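Local coordinates for protein acetyltransferase, GNAT family (Colwellia psychrerythraea, PDB 3IWG) that probably transfers acyl groups, most likely from acetyl-coenzyme A, to an acceptor molecule, as a member of the GNAT acetyltransferase family, at residues T170-N175 with A194-L199; M143-T148 with E181-W186; A208-I213 with K226-L231; L19-F24 with D201-E206. All blocks are in the same frame, centred on the assembly; numbering follows the deposited sequence.

Contact 1 of 4, residues T170-N175 with A194-L199; sequences TQYYGN and AGECRL
Y173 and E196 mark the nearest approach of the two backbones, where a turn of helix 166-178 passes over strand 190-199 with the segment axes 11.7 Å apart. The N-to-C directions differ by 62°, and two tyrosines span the gap. Y172 has CG anti to its backbone N (chi1 176°), and its ring meets the extended E196 side chain tip to tip. The phenol donates to the carboxylate, Y172 OH to E196 OE1 at 2.6 Å, arriving on the syn side and a little out of the carboxylate plane. R198, two residues further along the same strand, grips that oxygen side-on: R198 NE lies 2.8 Å from E196 OE1, nearly in line with the C-O bond. R198 NH1 reaches E196 OE1 at 2.6 Å from above the carboxylate plane, completing a salt bridge. With three donors on OE1, the buried E196 carboxylate is satisfied by phenol and arginine where a helix lies across the GNAT sheet. E196 OE2 sits at the edges of both rings, 3.4 Å from Y172 CE2 and equally far from Y173 CE1; the Y173 ring stands 79° to the carboxylate. Helix 151-162 packs against Y173, W168 stacks on Y172, and strand 190-199 runs antiparallel between strands 182-187 and 207-214. Helix 166-178 also meets the second subunit, where N175 hydrogen-bonds to N175 of that subunit and Y172 touches its Q171.

Contact 2 of 4, residues M143-T148 with E181-W186; sequences MQIAGT and ELFGYW
Q144 and G184 form an antiparallel hydrogen-bonded pair and I145 and F183 the non-hydrogen-bonded pair beside it, a short ladder that A146 N extends by bonding to L182 O at 2.9 Å. The extended side chain of Q144 crosses W186 at about a right angle, with Q144 NE2 3.3 Å from W186 CD1, while its OE1 is bound by Q150. A water joins the two residues as well, accepting from W186 NE1 and donating to Q144 O, each at 2.8 Å. On the other face of the sheet I145 CG1 lies over the F183 ring toward its rim, a CH-pi contact 4.3 Å from the centroid. M143, a selenomethionine, brings CE to 3.8 Å from F183 CB. An alanine at F183 would probably leave I145 CG1 without its aromatic partner and open a gap beside F230 and H234, which meet the ring edge-to-face. This two-bridge antiparallel pairing adds 144-145, an edge strand within this chain, to the C-terminal GNAT-family strands 182-187 and 190-199. Helix 223-237 covers the face carrying F183, and M143 also touches its V227 and F230; helix 166-178 packs on L182 and A146 through I177.

Contact 3 of 4, residues A208-I213 with K226-L231; sequences ADLGMI and KVLTFL
M212, modelled as selenomethionine, reaches from strand 207-214 toward helix 223-237, and its atoms meet the helix one after another. M212 CB lies 3.9 Å from V227 CG1. At the next bond CG eclipses the backbone N (chi1 -1°), a strained setting that brings M212 CG to 3.9 Å from L228 CG. The chain then bends at chi2 and again at chi3, and the selenium stays against the same leucine, M212 SE lying 3.9 Å from L228 CD1. L228 reaches back with its branched end: L228 CD2 also comes 4.3 Å from L210 CB, so one leucine fits against two residues of the strand. An alanine at L228 would probably open a gap beside M212 CG and selenium and leave that bent chain freer to turn. Further along, L210 and L231 slide past each other in opposite directions, with L210 CD1 4.0 Å from L231 CB, and L231 CD1 comes 3.5 Å from G211 O. Strand and helix run 149° apart, their axes 8.9 Å from each other. They belong to the beta-alpha-beta unit 207-214, 223-237 and 241-247; in GNAT relatives the loop between the first strand and the helix binds the pyrophosphate of the coenzyme. Strand 207-214 lies between strands 241-247 and 190-199, C197 of the latter touches both L210 and L231, and helix 151-162 packs against I213 on the other face.

Contact 4 of 4, residues L19-F24 with D201-E206; sequences LKKAYF and DQYQTE
Q204 OE1 accepts from the backbone N of L31, and a water 3.0 Å from that OE1 may bridge it to F24 O. The water lies 2.6 Å from F24 O, an acceptor shared with the hydroxyl of S27. More acceptors surround the water than it has protons, so it cannot serve all of them at once. The aromatic part of the contact is an offset stack of F24 and Y203, with centroids 4.8 Å apart and planes 27° from parallel. F24 CD2 lies over the Y203 ring toward its rim, 3.6 Å from Y203 CD2, and CB of Q202 covers the opposite face. F24 points toward the loop, with CG anti to its carbonyl carbon (chi1 -69°). Y23 CD2 sits over the centre of one face of the F24 ring, and F37 of helix 33-39 touches both F24 and Y203. The Y203 backbone has a positive phi, and a weak bond from Q204 N to Q202 O is consistent with a gamma turn presenting the tyrosine at its apex. K21 packs by its aliphatic start, with K21 CB 3.7 Å from Y203 CE1, and K20 touches Y203 OH through CB alone. Stacking, and possibly one shared water, join helix 17-26 to the loop between strands 190-199 and 207-214. K21 NZ pairs with D25 and K20 NZ bonds to Q68, so neither ammonium group bonds to this loop segment: the direct touch between the two segments is chiefly apolar, with the Q204 to L31 bond beside it.

Overall arrangement
Contacts 1, 2 and 3 cluster in the C-terminal acetyltransferase half, their centres 10 to 12 Å apart. They share neighbouring strands, ordered 144-145, 182-187, 190-199 and 207-214, with helices 166-178 and 223-237 packed on them. Backbone bonds tie them together: G195 O to F183 N joins contacts 1 and 2, E196 N to G211 O contacts 1 and 3. Along the chain, contacts 1 and 2 alternate, and contact 4, with centres 21 to 28 Å from the others, encloses both. Contact 4 closes before contact 3 opens, so the hairpin loop between the strands of contacts 1 and 3 packs on an N-terminal helix, one of the places where the two family regions meet.

Contact 1 of 4, residues T170-N175 with A194-L199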
# COMPACT_ATOMS: atom_id res chain seq x y z
N THR A 170 2.94 3.59 4.67
CA THR A 170 2.63 2.38 5.40
C THR A 170 2.20 1.28 4.44
O THR A 170 2.61 0.11 4.57
CB THR A 170 1.53 2.63 6.48
OG1 THR A 170 1.95 3.69 7.34
CG2 THR A 170 1.26 1.38 7.33
N GLN A 171 1.43 1.64 3.43
CA GLN A 171 1.01 0.63 2.45
C GLN A 171 2.14 0.29 1.49
O GLN A 171 2.39 -0.86 1.20
CB GLN A 171 -0.23 1.06 1.65
CG GLN A 171 -1.54 1.19 2.52
CD GLN A 171 -1.94 -0.09 3.26
OE1 GLN A 171 -1.95 -1.19 2.70
NE2 GLN A 171 -2.30 0.07 4.51
N TYR A 172 2.82 1.29 0.99
CA TYR A 172 3.86 1.06 -0.02
C TYR A 172 4.99 0.20 0.54
O TYR A 172 5.39 -0.82 -0.04
CB TYR A 172 4.40 2.38 -0.46
CG TYR A 172 5.53 2.30 -1.41
CD1 TYR A 172 5.31 2.19 -2.78
CD2 TYR A 172 6.84 2.37 -0.96
CE1 TYR A 172 6.39 2.09 -3.66
CE2 TYR A 172 7.91 2.26 -1.81
CZ TYR A 172 7.68 2.13 -3.15
OH TYR A 172 8.73 2.07 -4.00
N TYR A 173 5.42 0.56 1.74
CA TYR A 173 6.44 -0.18 2.43
C TYR A 173 5.95 -1.52 2.95
O TYR A 173 6.67 -2.48 2.89
CB TYR A 173 7.06 0.66 3.54
CG TYR A 173 8.10 1.67 3.13
CD1 TYR A 173 8.90 1.50 1.99
CD2 TYR A 173 8.39 2.75 3.96
CE1 TYR A 173 9.91 2.43 1.68
CE2 TYR A 173 9.41 3.68 3.67
CZ TYR A 173 10.16 3.51 2.54
OH TYR A 173 11.15 4.43 2.31
N GLY A 174 4.69 -1.62 3.37
CA GLY A 174 4.16 -2.94 3.80
C GLY A 174 4.24 -3.95 2.67
O GLY A 174 4.65 -5.10 2.81
N ASN A 175 3.83 -3.49 1.51
CA ASN A 175 3.90 -4.29 0.35
C ASN A 175 5.35 -4.61 -0.04
O ASN A 175 5.65 -5.75 -0.40
CB ASN A 175 3.18 -3.57 -0.77
CG ASN A 175 3.06 -4.42 -2.01
OD1 ASN A 175 3.58 -4.05 -3.02
ND2 ASN A 175 2.34 -5.54 -1.92
N ALA A 194 17.63 3.76 3.57
CA ALA A 194 16.68 2.71 3.17
C ALA A 194 16.92 2.42 1.71
O ALA A 194 17.02 3.36 0.94
CB ALA A 194 15.24 3.22 3.33
N GLY A 195 16.94 1.16 1.32
CA GLY A 195 17.15 0.80 -0.07
C GLY A 195 16.04 -0.10 -0.56
O GLY A 195 15.54 -0.94 0.21
N GLU A 196 15.70 0.05 -1.84
CA GLU A 196 14.70 -0.74 -2.53
C GLU A 196 15.31 -1.45 -3.76
O GLU A 196 16.00 -0.82 -4.55
CB GLU A 196 13.55 0.15 -3.01
CG GLU A 196 12.99 1.00 -1.90
CD GLU A 196 11.76 1.86 -2.29
OE1 GLU A 196 11.23 1.74 -3.43
OE2 GLU A 196 11.31 2.66 -1.44
N CYS A 197 15.06 -2.74 -3.88
CA CYS A 197 15.47 -3.52 -5.01
C CYS A 197 14.21 -4.22 -5.56
O CYS A 197 13.89 -5.33 -5.13
CB CYS A 197 16.49 -4.55 -4.56
SG CYS A 197 17.17 -5.60 -5.87
N ARG A 198 13.52 -3.55 -6.48
CA ARG A 198 12.18 -3.98 -6.84
C ARG A 198 12.16 -4.80 -8.08
O ARG A 198 12.74 -4.41 -9.08
CB ARG A 198 11.32 -2.80 -7.15
CG ARG A 198 11.17 -1.73 -6.04
CD ARG A 198 10.51 -0.50 -6.71
NE ARG A 198 10.98 0.66 -6.04
CZ ARG A 198 11.69 1.66 -6.53
NH1 ARG A 198 12.05 2.62 -5.68
NH2 ARG A 198 11.95 1.78 -7.82
N LEU A 199 11.43 -5.89 -8.05
CA LEU A 199 11.28 -6.70 -9.23
C LEU A 199 10.09 -6.20 -9.96
O LEU A 199 9.23 -5.59 -9.38
CB LEU A 199 11.04 -8.16 -8.86
CG LEU A 199 12.33 -8.91 -8.61
CD1 LEU A 199 13.22 -8.19 -7.62
CD2 LEU A 199 12.01 -10.40 -8.15

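Contact 2 of 4, residues M143-T148 with E181-W186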
# COMPACT_ATOMS: atom_id res chain seq x y z
N MSE A 143 23.49 -4.41 4.49
CA MSE A 143 22.13 -3.97 4.77
C MSE A 143 21.31 -5.18 5.21
O MSE A 143 21.55 -6.31 4.75
CB MSE A 143 21.51 -3.31 3.55
CG MSE A 143 22.19 -2.06 3.10
SE MSE A 143 21.37 -1.26 1.59
CE MSE A 143 19.95 -0.35 2.57
N GLN A 144 20.35 -4.96 6.12
CA GLN A 144 19.49 -6.05 6.57
C GLN A 144 18.08 -5.93 5.96
O GLN A 144 17.50 -4.86 5.87
CB GLN A 144 19.49 -6.15 8.10
CG GLN A 144 18.54 -5.17 8.82
CD GLN A 144 18.58 -5.24 10.39
OE1 GLN A 144 17.62 -5.71 11.02
NE2 GLN A 144 19.68 -4.72 11.01
N ILE A 145 17.54 -7.05 5.49
CA ILE A 145 16.25 -7.03 4.81
C ILE A 145 15.20 -6.58 5.83
O ILE A 145 15.32 -6.94 6.99
CB ILE A 145 15.91 -8.40 4.22
CG1 ILE A 145 14.73 -8.26 3.26
CG2 ILE A 145 15.63 -9.44 5.33
CD1 ILE A 145 14.41 -9.51 2.54
N ALA A 146 14.25 -5.74 5.43
CA ALA A 146 13.24 -5.27 6.40
C ALA A 146 12.24 -6.40 6.74
O ALA A 146 11.84 -7.19 5.91
CB ALA A 146 12.51 -4.04 5.91
N GLY A 147 11.90 -6.46 8.01
CA GLY A 147 10.84 -7.33 8.50
C GLY A 147 9.69 -6.46 8.98
O GLY A 147 9.82 -5.24 9.19
N THR A 148 8.57 -7.13 9.19
CA THR A 148 7.29 -6.53 9.50
C THR A 148 7.44 -5.64 10.70
O THR A 148 6.94 -4.53 10.69
CB THR A 148 6.28 -7.67 9.76
OG1 THR A 148 6.36 -8.61 8.66
CG2 THR A 148 4.87 -7.14 9.88
N GLU A 181 11.65 -6.59 -0.85
CA GLU A 181 12.37 -5.63 -1.68
C GLU A 181 12.98 -4.49 -0.92
O GLU A 181 13.64 -3.61 -1.51
CB GLU A 181 11.45 -5.12 -2.80
CG GLU A 181 11.09 -6.20 -3.79
CD GLU A 181 10.04 -5.77 -4.80
OE1 GLU A 181 9.38 -4.75 -4.57
OE2 GLU A 181 9.87 -6.48 -5.82
N LEU A 182 12.74 -4.43 0.39
CA LEU A 182 13.18 -3.27 1.16
C LEU A 182 14.34 -3.63 2.06
O LEU A 182 14.31 -4.68 2.69
CB LEU A 182 12.01 -2.70 1.97
CG LEU A 182 12.21 -1.44 2.87
CD1 LEU A 182 12.58 -0.20 2.10
CD2 LEU A 182 10.93 -1.20 3.70
N PHE A 183 15.34 -2.75 2.14
CA PHE A 183 16.46 -2.98 3.03
C PHE A 183 16.82 -1.71 3.83
O PHE A 183 16.56 -0.59 3.41
CB PHE A 183 17.70 -3.42 2.24
CG PHE A 183 17.51 -4.72 1.51
CD1 PHE A 183 16.80 -4.77 0.34
CD2 PHE A 183 18.09 -5.89 1.98
CE1 PHE A 183 16.62 -5.97 -0.33
CE2 PHE A 183 17.90 -7.10 1.29
CZ PHE A 183 17.17 -7.12 0.12
N GLY A 184 17.45 -1.93 4.97
CA GLY A 184 17.84 -0.84 5.85
C GLY A 184 19.31 -0.93 6.19
O GLY A 184 19.86 -2.03 6.30
N TYR A 185 19.93 0.23 6.32
CA TYR A 185 21.31 0.32 6.76
C TYR A 185 21.27 1.03 8.09
O TYR A 185 20.87 2.19 8.17
CB TYR A 185 22.15 1.07 5.72
CG TYR A 185 23.61 1.27 6.03
CD1 TYR A 185 24.41 0.22 6.47
CD2 TYR A 185 24.21 2.51 5.81
CE1 TYR A 185 25.77 0.41 6.72
CE2 TYR A 185 25.57 2.72 6.08
CZ TYR A 185 26.33 1.68 6.52
OH TYR A 185 27.67 1.87 6.75
N TRP A 186 21.67 0.30 9.12
CA TRP A 186 21.42 0.63 10.52
C TRP A 186 22.69 0.93 11.25
O TRP A 186 23.77 0.38 10.96
CB TRP A 186 20.77 -0.58 11.25
CG TRP A 186 19.41 -0.92 10.77
CD1 TRP A 186 19.10 -1.76 9.76
CD2 TRP A 186 18.19 -0.44 11.29
NE1 TRP A 186 17.74 -1.84 9.62
CE2 TRP A 186 17.16 -1.04 10.55
CE3 TRP A 186 17.86 0.41 12.34
CZ2 TRP A 186 15.81 -0.79 10.82
CZ3 TRP A 186 16.51 0.64 12.62
CH2 TRP A 186 15.52 0.06 11.86
O HOH W 1 16.21 -3.48 7.95
O HOH W 2 11.96 -6.27 2.55

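Contact 3 of 4, residues A208-I213 with K226-L231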
# COMPACT_ATOMS: atom_id res chain seq x y z
N ALA A 208 15.95 -5.19 -12.14
CA ALA A 208 15.61 -4.70 -10.81
C ALA A 208 15.68 -3.17 -10.83
O ALA A 208 16.65 -2.59 -11.32
CB ALA A 208 16.53 -5.28 -9.78
N ASP A 209 14.67 -2.52 -10.29
CA ASP A 209 14.59 -1.08 -10.28
C ASP A 209 14.93 -0.64 -8.84
O ASP A 209 14.21 -0.98 -7.90
CB ASP A 209 13.16 -0.70 -10.65
CG ASP A 209 12.95 0.80 -10.90
OD1 ASP A 209 13.89 1.64 -10.92
OD2 ASP A 209 11.77 1.15 -11.12
N LEU A 210 16.02 0.12 -8.69
CA LEU A 210 16.53 0.48 -7.38
C LEU A 210 16.14 1.89 -6.93
O LEU A 210 16.01 2.79 -7.73
CB LEU A 210 18.05 0.36 -7.37
CG LEU A 210 18.61 -0.89 -8.02
CD1 LEU A 210 20.15 -0.94 -7.95
CD2 LEU A 210 17.97 -2.18 -7.46
N GLY A 211 15.92 2.05 -5.64
CA GLY A 211 15.74 3.38 -5.03
C GLY A 211 16.44 3.41 -3.69
O GLY A 211 16.71 2.37 -3.10
N MSE A 212 16.78 4.60 -3.23
CA MSE A 212 17.35 4.78 -1.92
C MSE A 212 16.95 6.13 -1.30
O MSE A 212 16.65 7.09 -2.00
CB MSE A 212 18.87 4.73 -1.89
CG MSE A 212 19.60 4.50 -3.17
SE MSE A 212 19.94 6.09 -4.20
CE MSE A 212 18.44 6.18 -5.39
N ILE A 213 16.98 6.14 0.04
CA ILE A 213 16.90 7.36 0.81
C ILE A 213 18.01 7.36 1.85
O ILE A 213 18.11 6.44 2.66
CB ILE A 213 15.54 7.44 1.60
CG1 ILE A 213 14.31 7.32 0.69
CG2 ILE A 213 15.51 8.73 2.38
CD1 ILE A 213 12.90 7.13 1.54
N LYS A 226 27.17 3.44 -1.53
CA LYS A 226 27.32 2.14 -0.94
C LYS A 226 26.04 1.34 -0.97
O LYS A 226 26.06 0.11 -1.11
CB LYS A 226 27.83 2.29 0.47
CG LYS A 226 29.19 2.93 0.57
CD LYS A 226 29.96 2.40 1.75
CE LYS A 226 30.20 3.39 2.89
NZ LYS A 226 31.63 3.76 2.89
N VAL A 227 24.92 2.06 -0.85
CA VAL A 227 23.60 1.43 -0.80
C VAL A 227 23.29 0.88 -2.17
O VAL A 227 22.91 -0.27 -2.32
CB VAL A 227 22.50 2.43 -0.33
CG1 VAL A 227 21.14 1.84 -0.48
CG2 VAL A 227 22.73 2.80 1.10
N LEU A 228 23.51 1.71 -3.17
CA LEU A 228 23.31 1.31 -4.55
C LEU A 228 24.19 0.08 -4.88
O LEU A 228 23.73 -0.87 -5.50
CB LEU A 228 23.62 2.48 -5.46
CG LEU A 228 22.50 3.50 -5.52
CD1 LEU A 228 22.98 4.74 -6.27
CD2 LEU A 228 21.33 2.89 -6.27
N THR A 229 25.43 0.08 -4.40
CA THR A 229 26.32 -1.04 -4.66
C THR A 229 25.77 -2.32 -4.05
O THR A 229 25.78 -3.35 -4.69
CB THR A 229 27.75 -0.76 -4.16
OG1 THR A 229 28.22 0.43 -4.80
CG2 THR A 229 28.68 -1.93 -4.51
N PHE A 230 25.27 -2.26 -2.81
CA PHE A 230 24.67 -3.44 -2.19
C PHE A 230 23.48 -3.92 -3.00
O PHE A 230 23.33 -5.10 -3.28
CB PHE A 230 24.17 -3.09 -0.79
CG PHE A 230 23.47 -4.21 -0.10
CD1 PHE A 230 22.13 -4.40 -0.26
CD2 PHE A 230 24.17 -5.04 0.75
CE1 PHE A 230 21.48 -5.43 0.38
CE2 PHE A 230 23.51 -6.08 1.41
CZ PHE A 230 22.17 -6.26 1.23
N LEU A 231 22.62 -2.98 -3.33
CA LEU A 231 21.37 -3.27 -3.94
C LEU A 231 21.61 -3.91 -5.31
O LEU A 231 20.86 -4.84 -5.70
CB LEU A 231 20.55 -1.98 -4.07
CG LEU A 231 19.86 -1.40 -2.82
CD1 LEU A 231 19.21 -0.12 -3.21
CD2 LEU A 231 18.83 -2.36 -2.21

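Contact 4 of 4, residues L19-F24 with D201-E206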
# COMPACT_ATOMS: atom_id res chain seq x y z
N LEU A 19 -1.92 -4.92 -26.58
CA LEU A 19 -1.38 -3.66 -27.04
C LEU A 19 -0.30 -3.15 -26.06
O LEU A 19 0.76 -2.65 -26.50
CB LEU A 19 -2.49 -2.65 -27.26
CG LEU A 19 -3.38 -2.91 -28.48
CD1 LEU A 19 -4.63 -2.02 -28.41
CD2 LEU A 19 -2.60 -2.65 -29.80
N LYS A 20 -0.55 -3.29 -24.75
CA LYS A 20 0.44 -2.88 -23.77
C LYS A 20 1.74 -3.67 -23.87
O LYS A 20 2.85 -3.09 -23.80
CB LYS A 20 -0.11 -2.96 -22.36
CG LYS A 20 -1.20 -1.95 -22.07
CD LYS A 20 -0.83 -1.05 -20.91
CE LYS A 20 -1.72 0.20 -20.78
NZ LYS A 20 -1.22 1.07 -19.70
N LYS A 21 1.61 -4.97 -24.05
CA LYS A 21 2.80 -5.82 -24.18
C LYS A 21 3.64 -5.44 -25.41
O LYS A 21 4.88 -5.42 -25.36
CB LYS A 21 2.42 -7.32 -24.17
CG LYS A 21 3.64 -8.28 -24.26
CD LYS A 21 3.24 -9.78 -24.21
CE LYS A 21 4.49 -10.75 -24.31
NZ LYS A 21 5.63 -10.28 -25.23
N ALA A 22 2.98 -5.08 -26.50
CA ALA A 22 3.73 -4.65 -27.67
C ALA A 22 4.36 -3.30 -27.41
O ALA A 22 5.52 -3.06 -27.79
CB ALA A 22 2.84 -4.59 -28.88
N TYR A 23 3.63 -2.41 -26.73
CA TYR A 23 4.18 -1.10 -26.34
C TYR A 23 5.52 -1.27 -25.62
O TYR A 23 6.52 -0.76 -26.07
CB TYR A 23 3.19 -0.34 -25.50
CG TYR A 23 3.69 1.00 -25.03
CD1 TYR A 23 3.87 2.04 -25.92
CD2 TYR A 23 3.93 1.24 -23.71
CE1 TYR A 23 4.31 3.28 -25.50
CE2 TYR A 23 4.36 2.48 -23.26
CZ TYR A 23 4.58 3.49 -24.17
OH TYR A 23 5.00 4.71 -23.75
N PHE A 24 5.53 -2.12 -24.61
CA PHE A 24 6.72 -2.37 -23.80
C PHE A 24 7.84 -3.10 -24.56
O PHE A 24 9.01 -2.73 -24.42
CB PHE A 24 6.35 -3.09 -22.51
CG PHE A 24 5.55 -2.20 -21.54
CD1 PHE A 24 6.11 -1.04 -21.01
CD2 PHE A 24 4.25 -2.50 -21.18
CE1 PHE A 24 5.38 -0.21 -20.14
CE2 PHE A 24 3.53 -1.68 -20.33
CZ PHE A 24 4.10 -0.53 -19.82
N ASP A 201 6.77 -7.49 -12.07
CA ASP A 201 5.97 -8.70 -12.20
C ASP A 201 5.74 -9.14 -13.67
O ASP A 201 5.50 -10.33 -13.91
CB ASP A 201 4.65 -8.54 -11.42
CG ASP A 201 4.88 -8.56 -9.90
OD1 ASP A 201 5.98 -8.96 -9.41
OD2 ASP A 201 3.96 -8.14 -9.18
N GLN A 202 5.85 -8.21 -14.62
CA GLN A 202 5.68 -8.51 -16.05
C GLN A 202 6.55 -7.61 -16.92
O GLN A 202 6.98 -6.54 -16.50
CB GLN A 202 4.23 -8.27 -16.48
CG GLN A 202 3.28 -8.02 -15.31
CD GLN A 202 2.20 -6.98 -15.61
OE1 GLN A 202 2.26 -5.84 -15.10
NE2 GLN A 202 1.21 -7.36 -16.45
N TYR A 203 6.78 -8.04 -18.14
CA TYR A 203 7.45 -7.25 -19.18
C TYR A 203 8.93 -7.03 -18.98
O TYR A 203 9.70 -7.08 -19.97
CB TYR A 203 6.82 -5.86 -19.36
CG TYR A 203 5.33 -5.89 -19.51
CD1 TYR A 203 4.73 -6.71 -20.45
CD2 TYR A 203 4.51 -5.12 -18.69
CE1 TYR A 203 3.34 -6.75 -20.59
CE2 TYR A 203 3.11 -5.15 -18.84
CZ TYR A 203 2.55 -5.97 -19.79
OH TYR A 203 1.19 -6.03 -19.93
N GLN A 204 9.33 -6.73 -17.76
CA GLN A 204 10.72 -6.38 -17.53
C GLN A 204 11.34 -7.25 -16.47
O GLN A 204 12.22 -6.78 -15.73
CB GLN A 204 10.81 -4.89 -17.20
CG GLN A 204 10.17 -4.06 -18.28
CD GLN A 204 10.33 -2.56 -18.15
OE1 GLN A 204 10.06 -1.85 -19.10
NE2 GLN A 204 10.75 -2.07 -16.98
N THR A 205 10.95 -8.52 -16.43
CA THR A 205 11.32 -9.42 -15.33
C THR A 205 12.81 -9.80 -15.28
O THR A 205 13.23 -10.59 -14.47
CB THR A 205 10.51 -10.75 -15.38
OG1 THR A 205 10.78 -11.41 -16.62
CG2 THR A 205 9.01 -10.49 -15.26
N GLU A 206 13.61 -9.26 -16.18
CA GLU A 206 15.04 -9.48 -16.13
C GLU A 206 15.75 -8.30 -15.42
O GLU A 206 16.95 -8.34 -15.20
CB GLU A 206 15.60 -9.79 -17.55
CG GLU A 206 15.17 -8.82 -18.72
CD GLU A 206 13.62 -8.81 -19.13
OE1 GLU A 206 13.10 -9.72 -19.84
OE2 GLU A 206 12.91 -7.86 -18.76
O HOH W 3 9.76 -2.67 -21.96